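Local coordinates for uncharacterized protein Cgl0159 (PDB 3FOK) that is of unknown function but adopts a parallel beta/alpha-barrel core of the TIM-barrel clan and is found in an assembly of five copies, at residues 146-151 and 180-185; 124-129 and 158-163; 221-226 and 238-243. All coordinates share one frame; numbering follows the deposited sequence.

Contact 1: 146-151 and 180-185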
ATOM      1  N   LYS A 146     -24.333   2.082   0.329  1.00 17.01           N
ATOM      2  CA  LYS A 146     -24.551   0.703  -0.093  1.00 16.60           C
ATOM      3  C   LYS A 146     -23.293   0.106  -0.710  1.00 18.51           C
ATOM      4  O   LYS A 146     -22.535   0.791  -1.407  1.00 17.89           O
ATOM      5  CB  LYS A 146     -25.735   0.626  -1.068  1.00 17.21           C
ATOM      6  CG  LYS A 146     -25.393   0.314  -2.516  1.00 19.87           C
ATOM      7  CD  LYS A 146     -25.350  -1.178  -2.807  1.00 19.93           C
ATOM      8  CE  LYS A 146     -25.083  -1.409  -4.291  1.00 21.16           C
ATOM      9  NZ  LYS A 146     -25.258  -2.816  -4.720  1.00 20.98           N
ATOM     10  N   THR A 147     -23.087  -1.183  -0.451  1.00 20.08           N
ATOM     11  CA  THR A 147     -21.919  -1.905  -0.938  1.00 21.14           C
ATOM     12  C   THR A 147     -22.292  -3.269  -1.507  1.00 21.35           C
ATOM     13  O   THR A 147     -23.257  -3.890  -1.064  1.00 21.77           O
ATOM     14  CB  THR A 147     -20.922  -2.155   0.211  1.00 22.15           C
ATOM     15  OG1 THR A 147     -20.488  -0.907   0.759  1.00 24.52           O
ATOM     16  CG2 THR A 147     -19.725  -2.940  -0.286  1.00 24.97           C
ATOM     17  N   LEU A 148     -21.518  -3.735  -2.482  1.00 20.62           N
ATOM     18  CA  LEU A 148     -21.739  -5.049  -3.066  1.00 18.54           C
ATOM     19  C   LEU A 148     -20.602  -5.906  -2.504  1.00 18.45           C
ATOM     20  O   LEU A 148     -19.431  -5.599  -2.710  1.00 18.53           O
ATOM     21  CB  LEU A 148     -21.633  -4.995  -4.592  1.00 17.65           C
ATOM     22  CG  LEU A 148     -22.375  -6.057  -5.417  1.00 18.11           C
ATOM     23  CD1 LEU A 148     -21.583  -6.331  -6.687  1.00 15.34           C
ATOM     24  CD2 LEU A 148     -22.555  -7.344  -4.633  1.00 17.85           C
ATOM     25  N   VAL A 149     -20.944  -6.968  -1.786  1.00 18.34           N
ATOM     26  CA  VAL A 149     -19.929  -7.836  -1.205  1.00 17.65           C
ATOM     27  C   VAL A 149     -20.069  -9.270  -1.690  1.00 17.21           C
ATOM     28  O   VAL A 149     -20.666 -10.107  -1.017  1.00 16.73           O
ATOM     29  CB  VAL A 149     -20.004  -7.847   0.339  1.00 18.09           C
ATOM     30  CG1 VAL A 149     -18.755  -8.503   0.914  1.00 16.05           C
ATOM     31  CG2 VAL A 149     -20.154  -6.429   0.870  1.00 19.21           C
ATOM     32  N   ARG A 150     -19.520  -9.551  -2.864  1.00 17.37           N
ATOM     33  CA  ARG A 150     -19.570 -10.897  -3.406  1.00 16.37           C
ATOM     34  C   ARG A 150     -18.372 -11.655  -2.864  1.00 16.46           C
ATOM     35  O   ARG A 150     -17.236 -11.196  -2.954  1.00 17.30           O
ATOM     36  CB  ARG A 150     -19.557 -10.861  -4.933  1.00 16.54           C
ATOM     37  CG  ARG A 150     -20.901 -10.467  -5.525  1.00 16.72           C
ATOM     38  CD  ARG A 150     -20.804 -10.263  -7.015  1.00 15.63           C
ATOM     39  NE  ARG A 150     -19.937  -9.136  -7.326  1.00 17.54           N
ATOM     40  CZ  ARG A 150     -19.569  -8.789  -8.552  1.00 15.05           C
ATOM     41  NH1 ARG A 150     -19.995  -9.489  -9.594  1.00 15.01           N
ATOM     42  NH2 ARG A 150     -18.772  -7.747  -8.733  1.00 12.66           N
ATOM     43  N   ILE A 151     -18.645 -12.817  -2.287  1.00 15.96           N
ATOM     44  CA  ILE A 151     -17.614 -13.640  -1.680  1.00 15.89           C
ATOM     45  C   ILE A 151     -17.327 -14.903  -2.483  1.00 16.50           C
ATOM     46  O   ILE A 151     -18.106 -15.860  -2.461  1.00 15.43           O
ATOM     47  CB  ILE A 151     -18.037 -14.020  -0.244  1.00 15.42           C
ATOM     48  CG1 ILE A 151     -18.326 -12.742   0.549  1.00 14.88           C
ATOM     49  CG2 ILE A 151     -16.966 -14.863   0.418  1.00 12.57           C
ATOM     50  CD1 ILE A 151     -18.950 -12.967   1.907  1.00 17.02           C
HETATM   51  N   MSE A 180     -25.756  -0.215   3.856  1.00 20.34           N
HETATM   52  CA  MSE A 180     -26.413  -1.380   3.275  1.00 22.53           C
HETATM   53  C   MSE A 180     -25.406  -2.309   2.577  1.00 21.56           C
HETATM   54  O   MSE A 180     -24.720  -1.890   1.644  1.00 21.16           O
HETATM   55  CB  MSE A 180     -27.424  -0.832   2.264  1.00 26.87           C
HETATM   56  CG  MSE A 180     -28.486  -1.748   1.725  1.00 32.98           C
HETATM   57 SE   MSE A 180     -29.398  -0.738   0.319  1.00 40.11          SE
HETATM   58  CE  MSE A 180     -30.340   0.556   1.410  1.00 38.23           C
ATOM     59  N   LEU A 181     -25.306  -3.558   3.026  1.00 19.38           N
ATOM     60  CA  LEU A 181     -24.386  -4.505   2.401  1.00 18.86           C
ATOM     61  C   LEU A 181     -25.171  -5.555   1.614  1.00 19.34           C
ATOM     62  O   LEU A 181     -26.114  -6.154   2.141  1.00 18.76           O
ATOM     63  CB  LEU A 181     -23.520  -5.214   3.452  1.00 18.79           C
ATOM     64  CG  LEU A 181     -22.659  -4.407   4.427  1.00 18.60           C
ATOM     65  CD1 LEU A 181     -21.778  -5.370   5.212  1.00 19.37           C
ATOM     66  CD2 LEU A 181     -21.800  -3.405   3.681  1.00 19.39           C
ATOM     67  N   GLU A 182     -24.780  -5.771   0.359  1.00 18.46           N
ATOM     68  CA  GLU A 182     -25.431  -6.762  -0.491  1.00 17.90           C
ATOM     69  C   GLU A 182     -24.462  -7.932  -0.615  1.00 18.18           C
ATOM     70  O   GLU A 182     -23.561  -7.913  -1.452  1.00 17.84           O
ATOM     71  CB  GLU A 182     -25.721  -6.177  -1.876  1.00 19.04           C
ATOM     72  CG  GLU A 182     -26.668  -7.023  -2.728  1.00 21.87           C
ATOM     73  CD  GLU A 182     -26.900  -6.437  -4.114  1.00 23.81           C
ATOM     74  OE1 GLU A 182     -27.042  -5.200  -4.228  1.00 24.09           O
ATOM     75  OE2 GLU A 182     -26.954  -7.213  -5.090  1.00 26.01           O
ATOM     76  N   PRO A 183     -24.631  -8.965   0.228  1.00 18.49           N
ATOM     77  CA  PRO A 183     -23.753 -10.134   0.202  1.00 18.07           C
ATOM     78  C   PRO A 183     -24.204 -11.232  -0.752  1.00 19.20           C
ATOM     79  O   PRO A 183     -25.378 -11.325  -1.112  1.00 20.03           O
ATOM     80  CB  PRO A 183     -23.779 -10.595   1.644  1.00 17.13           C
ATOM     81  CG  PRO A 183     -25.225 -10.400   1.981  1.00 17.93           C
ATOM     82  CD  PRO A 183     -25.554  -9.042   1.377  1.00 18.02           C
ATOM     83  N   PHE A 184     -23.247 -12.069  -1.135  1.00 19.48           N
ATOM     84  CA  PHE A 184     -23.474 -13.187  -2.040  1.00 18.91           C
ATOM     85  C   PHE A 184     -22.282 -14.120  -1.955  1.00 20.64           C
ATOM     86  O   PHE A 184     -21.164 -13.689  -1.673  1.00 20.18           O
ATOM     87  CB  PHE A 184     -23.536 -12.719  -3.498  1.00 17.99           C
ATOM     88  CG  PHE A 184     -24.871 -12.215  -3.941  1.00 17.57           C
ATOM     89  CD1 PHE A 184     -25.965 -13.069  -4.014  1.00 18.14           C
ATOM     90  CD2 PHE A 184     -25.017 -10.895  -4.354  1.00 15.86           C
ATOM     91  CE1 PHE A 184     -27.190 -12.615  -4.499  1.00 18.32           C
ATOM     92  CE2 PHE A 184     -26.233 -10.431  -4.839  1.00 16.85           C
ATOM     93  CZ  PHE A 184     -27.325 -11.294  -4.914  1.00 16.51           C
HETATM   94  N   MSE A 185     -22.530 -15.402  -2.189  1.00 21.60           N
HETATM   95  CA  MSE A 185     -21.453 -16.370  -2.252  1.00 23.13           C
HETATM   96  C   MSE A 185     -21.405 -16.484  -3.768  1.00 21.69           C
HETATM   97  O   MSE A 185     -22.453 -16.604  -4.403  1.00 21.72           O
HETATM   98  CB  MSE A 185     -21.858 -17.709  -1.630  1.00 26.24           C
HETATM   99  CG  MSE A 185     -22.066 -17.675  -0.116  1.00 33.43           C
HETATM  100 SE   MSE A 185     -20.483 -17.265   0.924  1.00 40.97          SE
HETATM  101  CE  MSE A 185     -20.613 -15.366   0.870  1.00 41.25           C
TER
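Five backbone hydrogen bonds join strands 146-151 and 180-185 in parallel, residue for residue from Lys-146 with Met-180 to Ile-151 with Met-185. Glu-182 is gripped twice: its N donates to Thr-147 O at 2.8 Å, and its O receives Val-149 N at 2.8 Å along a straight N-H (168°), although this donor stands above the carbonyl plane. Thr-147 N meets Met-180 O nearly along the C=O axis. Further on, Phe-184 N reaches Val-149 O only weakly (3.2 Å), and the same oxygen takes a CA-H contact from Pro-183 CA at 3.3 Å.

Among the charged groups, Lys-146 turns at chi2 (88°) and then runs extended, which lays it alongside Glu-182, whose CG is anti to the backbone N. NZ approaches Glu-182 OE1 at 3.0 Å from above the carboxylate plane, a salt bridge; OE1 is also salt-bridged by Lys-222. Arg-150 leads away instead, to Asp-127 and Glu-124.

Apolar contacts fill both faces. Beside the charges, Leu-148 CD2 sits at the edge of the Phe-184 ring, 4.3 Å from its CD2. On the other face Leu-181 CD2 lies against Thr-147 CB at 3.8 Å, and Thr-165 of helix 158-174 touches both residues.

One carboxylate oxygen thus serves two buried lysines whose ammonium groups lie close to each other. Such crowding of like charge would tend to lower a lysine pKa, whereas the paired ammonium groups should hold Glu-182 ionised.

Contact 2: 124-129 and 158-163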
ATOM      1  N   GLU A 124     -13.384  -9.237 -11.672  1.00 20.05           N
ATOM      2  CA  GLU A 124     -14.586  -8.720 -11.025  1.00 22.30           C
ATOM      3  C   GLU A 124     -14.838  -9.139  -9.582  1.00 23.01           C
ATOM      4  O   GLU A 124     -15.772  -8.645  -8.954  1.00 23.76           O
ATOM      5  CB  GLU A 124     -15.845  -8.930 -11.895  1.00 23.65           C
ATOM      6  CG  GLU A 124     -16.509 -10.290 -11.923  1.00 24.56           C
ATOM      7  CD  GLU A 124     -17.806 -10.246 -12.734  1.00 26.30           C
ATOM      8  OE1 GLU A 124     -18.780  -9.603 -12.279  1.00 25.21           O
ATOM      9  OE2 GLU A 124     -17.845 -10.834 -13.836  1.00 26.32           O
HETATM   10  N   MSE A 125     -14.015 -10.030  -9.039  1.00 22.64           N
HETATM   11  CA  MSE A 125     -14.184 -10.405  -7.641  1.00 23.21           C
HETATM   12  C   MSE A 125     -13.429  -9.373  -6.800  1.00 22.63           C
HETATM   13  O   MSE A 125     -13.647  -9.251  -5.595  1.00 21.84           O
HETATM   14  CB  MSE A 125     -13.645 -11.812  -7.365  1.00 25.95           C
HETATM   15  CG  MSE A 125     -14.511 -12.931  -7.925  1.00 29.78           C
HETATM   16 SE   MSE A 125     -16.412 -12.652  -7.653  1.00 37.16          SE
HETATM   17  CE  MSE A 125     -16.452 -12.576  -5.711  1.00 33.33           C
ATOM     18  N   ASP A 126     -12.542  -8.632  -7.461  1.00 22.14           N
ATOM     19  CA  ASP A 126     -11.748  -7.582  -6.827  1.00 21.59           C
ATOM     20  C   ASP A 126     -12.533  -6.281  -7.013  1.00 20.50           C
ATOM     21  O   ASP A 126     -12.100  -5.361  -7.703  1.00 21.15           O
ATOM     22  CB  ASP A 126     -10.371  -7.513  -7.504  1.00 22.48           C
ATOM     23  CG  ASP A 126      -9.501  -6.393  -6.972  1.00 24.19           C
ATOM     24  OD1 ASP A 126      -9.635  -6.025  -5.787  1.00 26.57           O
ATOM     25  OD2 ASP A 126      -8.663  -5.893  -7.746  1.00 24.30           O
ATOM     26  N   ASP A 127     -13.700  -6.237  -6.375  1.00 19.91           N
ATOM     27  CA  ASP A 127     -14.642  -5.119  -6.439  1.00 18.11           C
ATOM     28  C   ASP A 127     -14.192  -3.877  -5.671  1.00 18.51           C
ATOM     29  O   ASP A 127     -14.712  -3.586  -4.591  1.00 17.54           O
ATOM     30  CB  ASP A 127     -15.993  -5.575  -5.887  1.00 18.84           C
ATOM     31  CG  ASP A 127     -17.161  -5.040  -6.685  1.00 21.03           C
ATOM     32  OD1 ASP A 127     -17.074  -3.899  -7.187  1.00 20.19           O
ATOM     33  OD2 ASP A 127     -18.173  -5.764  -6.800  1.00 24.56           O
ATOM     34  N   ARG A 128     -13.259  -3.126  -6.246  1.00 18.01           N
ATOM     35  CA  ARG A 128     -12.723  -1.931  -5.602  1.00 16.26           C
ATOM     36  C   ARG A 128     -13.713  -0.774  -5.417  1.00 16.10           C
ATOM     37  O   ARG A 128     -14.701  -0.653  -6.142  1.00 15.72           O
ATOM     38  CB  ARG A 128     -11.485  -1.476  -6.376  1.00 15.68           C
ATOM     39  CG  ARG A 128     -10.352  -2.496  -6.288  1.00 17.63           C
ATOM     40  CD  ARG A 128      -9.424  -2.452  -7.493  1.00 17.71           C
ATOM     41  NE  ARG A 128      -8.079  -2.006  -7.149  1.00 20.26           N
ATOM     42  CZ  ARG A 128      -7.013  -2.795  -7.090  1.00 20.11           C
ATOM     43  NH1 ARG A 128      -7.119  -4.084  -7.354  1.00 19.46           N
ATOM     44  NH2 ARG A 128      -5.832  -2.287  -6.773  1.00 22.68           N
ATOM     45  N   TYR A 129     -13.438   0.066  -4.421  1.00 15.06           N
ATOM     46  CA  TYR A 129     -14.280   1.213  -4.109  1.00 13.44           C
ATOM     47  C   TYR A 129     -13.972   2.387  -5.025  1.00 13.35           C
ATOM     48  O   TYR A 129     -13.008   3.126  -4.835  1.00 12.62           O
ATOM     49  CB  TYR A 129     -14.120   1.571  -2.630  1.00 12.55           C
ATOM     50  CG  TYR A 129     -14.892   0.612  -1.763  1.00 10.95           C
ATOM     51  CD1 TYR A 129     -16.051   1.019  -1.101  1.00 11.01           C
ATOM     52  CD2 TYR A 129     -14.528  -0.731  -1.691  1.00 11.72           C
ATOM     53  CE1 TYR A 129     -16.836   0.112  -0.397  1.00 13.48           C
ATOM     54  CE2 TYR A 129     -15.306  -1.652  -0.992  1.00 13.37           C
ATOM     55  CZ  TYR A 129     -16.456  -1.223  -0.349  1.00 14.72           C
ATOM     56  OH  TYR A 129     -17.222  -2.134   0.335  1.00 15.30           O
ATOM     57  N   THR A 158     -11.361 -11.661  -3.572  1.00 15.05           N
ATOM     58  CA  THR A 158     -12.345 -11.503  -2.508  1.00 15.10           C
ATOM     59  C   THR A 158     -11.692 -10.912  -1.263  1.00 14.71           C
ATOM     60  O   THR A 158     -12.291 -10.097  -0.563  1.00 13.69           O
ATOM     61  CB  THR A 158     -12.985 -12.854  -2.125  1.00 14.46           C
ATOM     62  OG1 THR A 158     -13.690 -13.390  -3.250  1.00 15.43           O
ATOM     63  CG2 THR A 158     -13.956 -12.672  -0.958  1.00 13.37           C
ATOM     64  N   ALA A 159     -10.456 -11.325  -0.996  1.00 14.43           N
ATOM     65  CA  ALA A 159      -9.722 -10.854   0.171  1.00 13.94           C
ATOM     66  C   ALA A 159      -9.690  -9.332   0.288  1.00 14.37           C
ATOM     67  O   ALA A 159     -10.189  -8.775   1.263  1.00 16.24           O
ATOM     68  CB  ALA A 159      -8.304 -11.415   0.158  1.00 15.74           C
ATOM     69  N   PRO A 160      -9.101  -8.632  -0.696  1.00 13.50           N
ATOM     70  CA  PRO A 160      -9.096  -7.175  -0.540  1.00 11.95           C
ATOM     71  C   PRO A 160     -10.490  -6.545  -0.488  1.00 12.36           C
ATOM     72  O   PRO A 160     -10.665  -5.462   0.076  1.00 11.29           O
ATOM     73  CB  PRO A 160      -8.258  -6.695  -1.730  1.00 10.18           C
ATOM     74  CG  PRO A 160      -8.416  -7.792  -2.741  1.00 12.24           C
ATOM     75  CD  PRO A 160      -8.351  -9.037  -1.901  1.00 12.18           C
ATOM     76  N   THR A 161     -11.484  -7.219  -1.062  1.00 12.77           N
ATOM     77  CA  THR A 161     -12.843  -6.683  -1.046  1.00 12.67           C
ATOM     78  C   THR A 161     -13.449  -6.786   0.351  1.00 14.56           C
ATOM     79  O   THR A 161     -14.182  -5.895   0.788  1.00 16.60           O
ATOM     80  CB  THR A 161     -13.757  -7.418  -2.049  1.00 12.52           C
ATOM     81  OG1 THR A 161     -13.182  -7.351  -3.359  1.00 14.25           O
ATOM     82  CG2 THR A 161     -15.138  -6.770  -2.087  1.00  9.68           C
ATOM     83  N   LEU A 162     -13.145  -7.870   1.055  1.00 13.98           N
ATOM     84  CA  LEU A 162     -13.665  -8.042   2.405  1.00 14.36           C
ATOM     85  C   LEU A 162     -13.079  -6.949   3.294  1.00 15.35           C
ATOM     86  O   LEU A 162     -13.792  -6.309   4.068  1.00 15.20           O
ATOM     87  CB  LEU A 162     -13.283  -9.418   2.960  1.00 13.15           C
ATOM     88  CG  LEU A 162     -13.930 -10.639   2.302  1.00 14.98           C
ATOM     89  CD1 LEU A 162     -13.311 -11.913   2.863  1.00 13.53           C
ATOM     90  CD2 LEU A 162     -15.431 -10.619   2.547  1.00 13.82           C
ATOM     91  N   GLU A 163     -11.775  -6.726   3.163  1.00 14.90           N
ATOM     92  CA  GLU A 163     -11.096  -5.715   3.966  1.00 14.66           C
ATOM     93  C   GLU A 163     -11.567  -4.297   3.647  1.00 13.29           C
ATOM     94  O   GLU A 163     -11.763  -3.489   4.551  1.00 12.70           O
ATOM     95  CB  GLU A 163      -9.576  -5.830   3.787  1.00 14.04           C
ATOM     96  CG  GLU A 163      -8.773  -4.825   4.594  1.00 14.94           C
ATOM     97  CD  GLU A 163      -7.302  -5.190   4.702  1.00 16.62           C
ATOM     98  OE1 GLU A 163      -6.754  -5.760   3.734  1.00 13.67           O
ATOM     99  OE2 GLU A 163      -6.689  -4.897   5.753  1.00 20.66           O
TER
HETATM  100  O   HOH W   1     -11.529  -4.905  -3.930  1.00 20.92           O
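With chi1 at -56°, Thr-161 sets OG1 beside its own backbone N and anti to its carbonyl carbon, aiming the hydroxyl at the loop, while Asp-126 swings CG anti to its backbone N (176°) so that its carboxylate comes nearer the helix. Thr-161 OG1 lies 3.0 Å from Met-125 O; the proton has a second acceptor in Gly-157 O, one turn earlier, so its direction is not settled. A water ties the two side chains together by donating to Asp-126 OD1 at 2.9 Å and to Thr-161 OG1 at 3.0 Å.

The two carboxylate oxygens of Asp-126 divide their work. OD2 offers its syn lone pair to Arg-128 NH1 in a very short salt bridge (2.4 Å) lying in the guanidinium plane, whereas OD1, besides the water, meets Pro-160 CG at 3.7 Å, the two side chains crossing at about a right angle. Met-125, bent at chi2 and chi3, runs alongside Thr-158 and brings CE to 3.8 Å from its OG1, which is bonded to Asn-152 O.

Inverse gamma turns centred on Asp-126 and Asp-127 fold the loop tightly here. Asp-127 sends its carboxylate off to Gly-117 N and Arg-150, and Arg-128 NE is salt-bridged to Glu-163 of a neighbouring subunit. A long loop following strand 108-112 is thereby seated on the first turn of helix 158-174, as a beta-alpha loop beside the next helix of a TIM barrel.

Contact 3: 221-226 and 238-243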
HETATM    1  N   MSE A 221     -28.891  -5.161   5.586  1.00 21.66           N
HETATM    2  CA  MSE A 221     -28.646  -6.230   4.635  1.00 22.98           C
HETATM    3  C   MSE A 221     -29.570  -6.030   3.444  1.00 21.71           C
HETATM    4  O   MSE A 221     -30.719  -5.614   3.592  1.00 19.96           O
HETATM    5  CB  MSE A 221     -28.932  -7.598   5.265  1.00 26.26           C
HETATM    6  CG  MSE A 221     -27.979  -8.016   6.371  1.00 32.23           C
HETATM    7 SE   MSE A 221     -26.248  -8.596   5.725  1.00 40.73          SE
HETATM    8  CE  MSE A 221     -25.179  -7.105   6.295  1.00 38.34           C
ATOM      9  N   LYS A 222     -29.049  -6.312   2.259  1.00 21.08           N
ATOM     10  CA  LYS A 222     -29.815  -6.217   1.026  1.00 21.28           C
ATOM     11  C   LYS A 222     -29.697  -7.646   0.512  1.00 20.77           C
ATOM     12  O   LYS A 222     -28.663  -8.037  -0.022  1.00 19.48           O
ATOM     13  CB  LYS A 222     -29.153  -5.225   0.070  1.00 21.99           C
ATOM     14  CG  LYS A 222     -29.921  -4.942  -1.211  1.00 23.17           C
ATOM     15  CD  LYS A 222     -29.126  -3.977  -2.081  1.00 25.05           C
ATOM     16  CE  LYS A 222     -29.734  -3.814  -3.460  1.00 25.30           C
ATOM     17  NZ  LYS A 222     -28.816  -3.055  -4.353  1.00 26.59           N
ATOM     18  N   LEU A 223     -30.751  -8.432   0.707  1.00 21.04           N
ATOM     19  CA  LEU A 223     -30.734  -9.834   0.314  1.00 20.77           C
ATOM     20  C   LEU A 223     -31.667 -10.207  -0.827  1.00 22.64           C
ATOM     21  O   LEU A 223     -32.631  -9.499  -1.119  1.00 23.65           O
ATOM     22  CB  LEU A 223     -31.078 -10.706   1.523  1.00 20.60           C
ATOM     23  CG  LEU A 223     -30.309 -10.459   2.822  1.00 19.88           C
ATOM     24  CD1 LEU A 223     -30.831 -11.394   3.896  1.00 18.02           C
ATOM     25  CD2 LEU A 223     -28.823 -10.674   2.602  1.00 19.49           C
ATOM     26  N   PRO A 224     -31.378 -11.338  -1.493  1.00 22.78           N
ATOM     27  CA  PRO A 224     -32.196 -11.819  -2.606  1.00 23.69           C
ATOM     28  C   PRO A 224     -33.305 -12.712  -2.054  1.00 25.47           C
ATOM     29  O   PRO A 224     -33.082 -13.450  -1.090  1.00 26.55           O
ATOM     30  CB  PRO A 224     -31.195 -12.606  -3.439  1.00 23.35           C
ATOM     31  CG  PRO A 224     -30.363 -13.251  -2.381  1.00 22.37           C
ATOM     32  CD  PRO A 224     -30.126 -12.114  -1.398  1.00 21.34           C
ATOM     33  N   VAL A 225     -34.496 -12.636  -2.640  1.00 26.35           N
ATOM     34  CA  VAL A 225     -35.598 -13.474  -2.184  1.00 26.73           C
ATOM     35  C   VAL A 225     -35.296 -14.873  -2.689  1.00 28.48           C
ATOM     36  O   VAL A 225     -35.339 -15.139  -3.887  1.00 28.59           O
ATOM     37  CB  VAL A 225     -36.943 -12.994  -2.744  1.00 26.66           C
ATOM     38  CG1 VAL A 225     -38.065 -13.884  -2.237  1.00 25.42           C
ATOM     39  CG2 VAL A 225     -37.181 -11.551  -2.330  1.00 24.84           C
ATOM     40  N   VAL A 226     -34.987 -15.765  -1.758  1.00 30.34           N
ATOM     41  CA  VAL A 226     -34.614 -17.129  -2.090  1.00 31.95           C
ATOM     42  C   VAL A 226     -35.505 -18.186  -1.441  1.00 33.47           C
ATOM     43  O   VAL A 226     -36.395 -17.873  -0.653  1.00 33.96           O
ATOM     44  CB  VAL A 226     -33.134 -17.353  -1.687  1.00 31.91           C
ATOM     45  CG1 VAL A 226     -32.751 -18.814  -1.786  1.00 34.87           C
ATOM     46  CG2 VAL A 226     -32.242 -16.519  -2.583  1.00 31.30           C
HETATM   47  N   MSE A 238     -30.442  -7.900  11.890  1.00 24.71           N
HETATM   48  CA  MSE A 238     -30.319  -6.630  11.192  1.00 26.11           C
HETATM   49  C   MSE A 238     -31.425  -6.285  10.212  1.00 23.39           C
HETATM   50  O   MSE A 238     -32.006  -7.161   9.574  1.00 22.16           O
HETATM   51  CB  MSE A 238     -28.975  -6.578  10.475  1.00 30.11           C
HETATM   52  CG  MSE A 238     -27.816  -6.739  11.427  1.00 35.42           C
HETATM   53 SE   MSE A 238     -26.141  -6.934  10.523  1.00 43.55          SE
HETATM   54  CE  MSE A 238     -24.997  -6.238  11.928  1.00 41.36           C
ATOM     55  N   PRO A 239     -31.731  -4.984  10.088  1.00 21.20           N
ATOM     56  CA  PRO A 239     -32.773  -4.520   9.172  1.00 20.87           C
ATOM     57  C   PRO A 239     -32.413  -4.973   7.765  1.00 21.34           C
ATOM     58  O   PRO A 239     -31.283  -4.785   7.311  1.00 19.05           O
ATOM     59  CB  PRO A 239     -32.740  -3.003   9.347  1.00 20.24           C
ATOM     60  CG  PRO A 239     -31.335  -2.729   9.794  1.00 20.23           C
ATOM     61  CD  PRO A 239     -31.078  -3.849  10.761  1.00 19.79           C
ATOM     62  N   THR A 240     -33.374  -5.584   7.086  1.00 22.59           N
ATOM     63  CA  THR A 240     -33.145  -6.110   5.752  1.00 22.45           C
ATOM     64  C   THR A 240     -34.059  -5.537   4.678  1.00 23.10           C
ATOM     65  O   THR A 240     -35.226  -5.239   4.919  1.00 24.30           O
ATOM     66  CB  THR A 240     -33.298  -7.647   5.758  1.00 23.13           C
ATOM     67  OG1 THR A 240     -32.344  -8.214   6.662  1.00 23.92           O
ATOM     68  CG2 THR A 240     -33.074  -8.220   4.369  1.00 25.60           C
ATOM     69  N   LEU A 241     -33.499  -5.380   3.486  1.00 23.60           N
ATOM     70  CA  LEU A 241     -34.233  -4.881   2.332  1.00 24.33           C
ATOM     71  C   LEU A 241     -34.065  -5.936   1.248  1.00 25.21           C
ATOM     72  O   LEU A 241     -32.987  -6.511   1.090  1.00 25.19           O
ATOM     73  CB  LEU A 241     -33.663  -3.539   1.868  1.00 24.17           C
ATOM     74  CG  LEU A 241     -33.888  -2.374   2.836  1.00 25.27           C
ATOM     75  CD1 LEU A 241     -33.140  -1.148   2.352  1.00 23.38           C
ATOM     76  CD2 LEU A 241     -35.379  -2.084   2.949  1.00 24.62           C
ATOM     77  N   LEU A 242     -35.133  -6.200   0.511  1.00 26.77           N
ATOM     78  CA  LEU A 242     -35.095  -7.213  -0.534  1.00 28.34           C
ATOM     79  C   LEU A 242     -34.762  -6.628  -1.899  1.00 29.75           C
ATOM     80  O   LEU A 242     -35.104  -5.486  -2.202  1.00 30.19           O
ATOM     81  CB  LEU A 242     -36.441  -7.936  -0.592  1.00 27.79           C
ATOM     82  CG  LEU A 242     -36.972  -8.411   0.765  1.00 26.66           C
ATOM     83  CD1 LEU A 242     -38.347  -9.027   0.585  1.00 26.37           C
ATOM     84  CD2 LEU A 242     -36.005  -9.408   1.382  1.00 25.77           C
ATOM     85  N   LEU A 243     -34.082  -7.423  -2.717  1.00 31.77           N
ATOM     86  CA  LEU A 243     -33.697  -7.010  -4.059  1.00 32.39           C
ATOM     87  C   LEU A 243     -34.386  -7.901  -5.091  1.00 32.84           C
ATOM     88  O   LEU A 243     -34.691  -9.058  -4.818  1.00 31.90           O
ATOM     89  CB  LEU A 243     -32.174  -7.097  -4.213  1.00 32.00           C
ATOM     90  CG  LEU A 243     -31.509  -8.465  -4.007  1.00 32.99           C
ATOM     91  CD1 LEU A 243     -31.592  -9.284  -5.289  1.00 30.38           C
ATOM     92  CD2 LEU A 243     -30.053  -8.269  -3.619  1.00 33.23           C
TER
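Leu-243 forms the apolar centre, its CG held in the crowded position between backbone N and carbonyl carbon (chi1 60°). This rotation turns the isobutyl group over the neighbouring strand: CG rests 3.3 Å from Leu-223 O, CD1 meets Pro-224 CB at 3.8 Å, and CD2 faces Lys-222 CG at 4.1 Å, where the two side chains cross at about a right angle. On the other face of the sheet, Leu-223 crosses Thr-240 in similar fashion, CG against CG2 at 3.9 Å. Beyond them Val-225 CG2 touches Leu-242 CD1 obliquely at 4.0 Å, and helix 199-210 covers Met-221 and Leu-223.

Between the faces runs a parallel ladder of four backbone hydrogen bonds. Leu-241 is held at both ends, its N donating to Met-221 O at 2.8 Å and its O receiving Leu-223 N nearly along the C=O axis. Met-221 N to Pro-239 O and Leu-243 N to Leu-223 O continue the pattern, each donor lying in the carbonyl plane.

At the polar margin, Thr-240 OG1 donates back to Met-238 O at 3.1 Å, from above that carbonyl plane. Lys-222, extended throughout, carries its NZ away from the ladder to a salt bridge with Glu-182. The strand segments cross at -37°, and with helix 229-232 between them they make a beta-alpha-beta crossover, the repeating element of the TIM barrel.

Overall arrangement
All three contacts belong to one beta/alpha barrel. Contacts 1 and 3 lie in the same sheet, their centres about 10 Å apart, because strands 179-189 and 219-224 are neighbours; the Glu-182 to Lys-222 salt bridge joins them on one face. Contact 2 is also about 10 Å from contact 1, centre to centre, but about 21 Å from contact 3, which it does not touch. Along the chain contacts 1 and 2 interleave, helix 158-174 linking the strands of contact 1, and contact 3 follows both. Arg-150 reaches from the sheet to Asp-127 and Glu-124, so a network of charges connects the barrel strands to a loop that also meets neighbouring subunits.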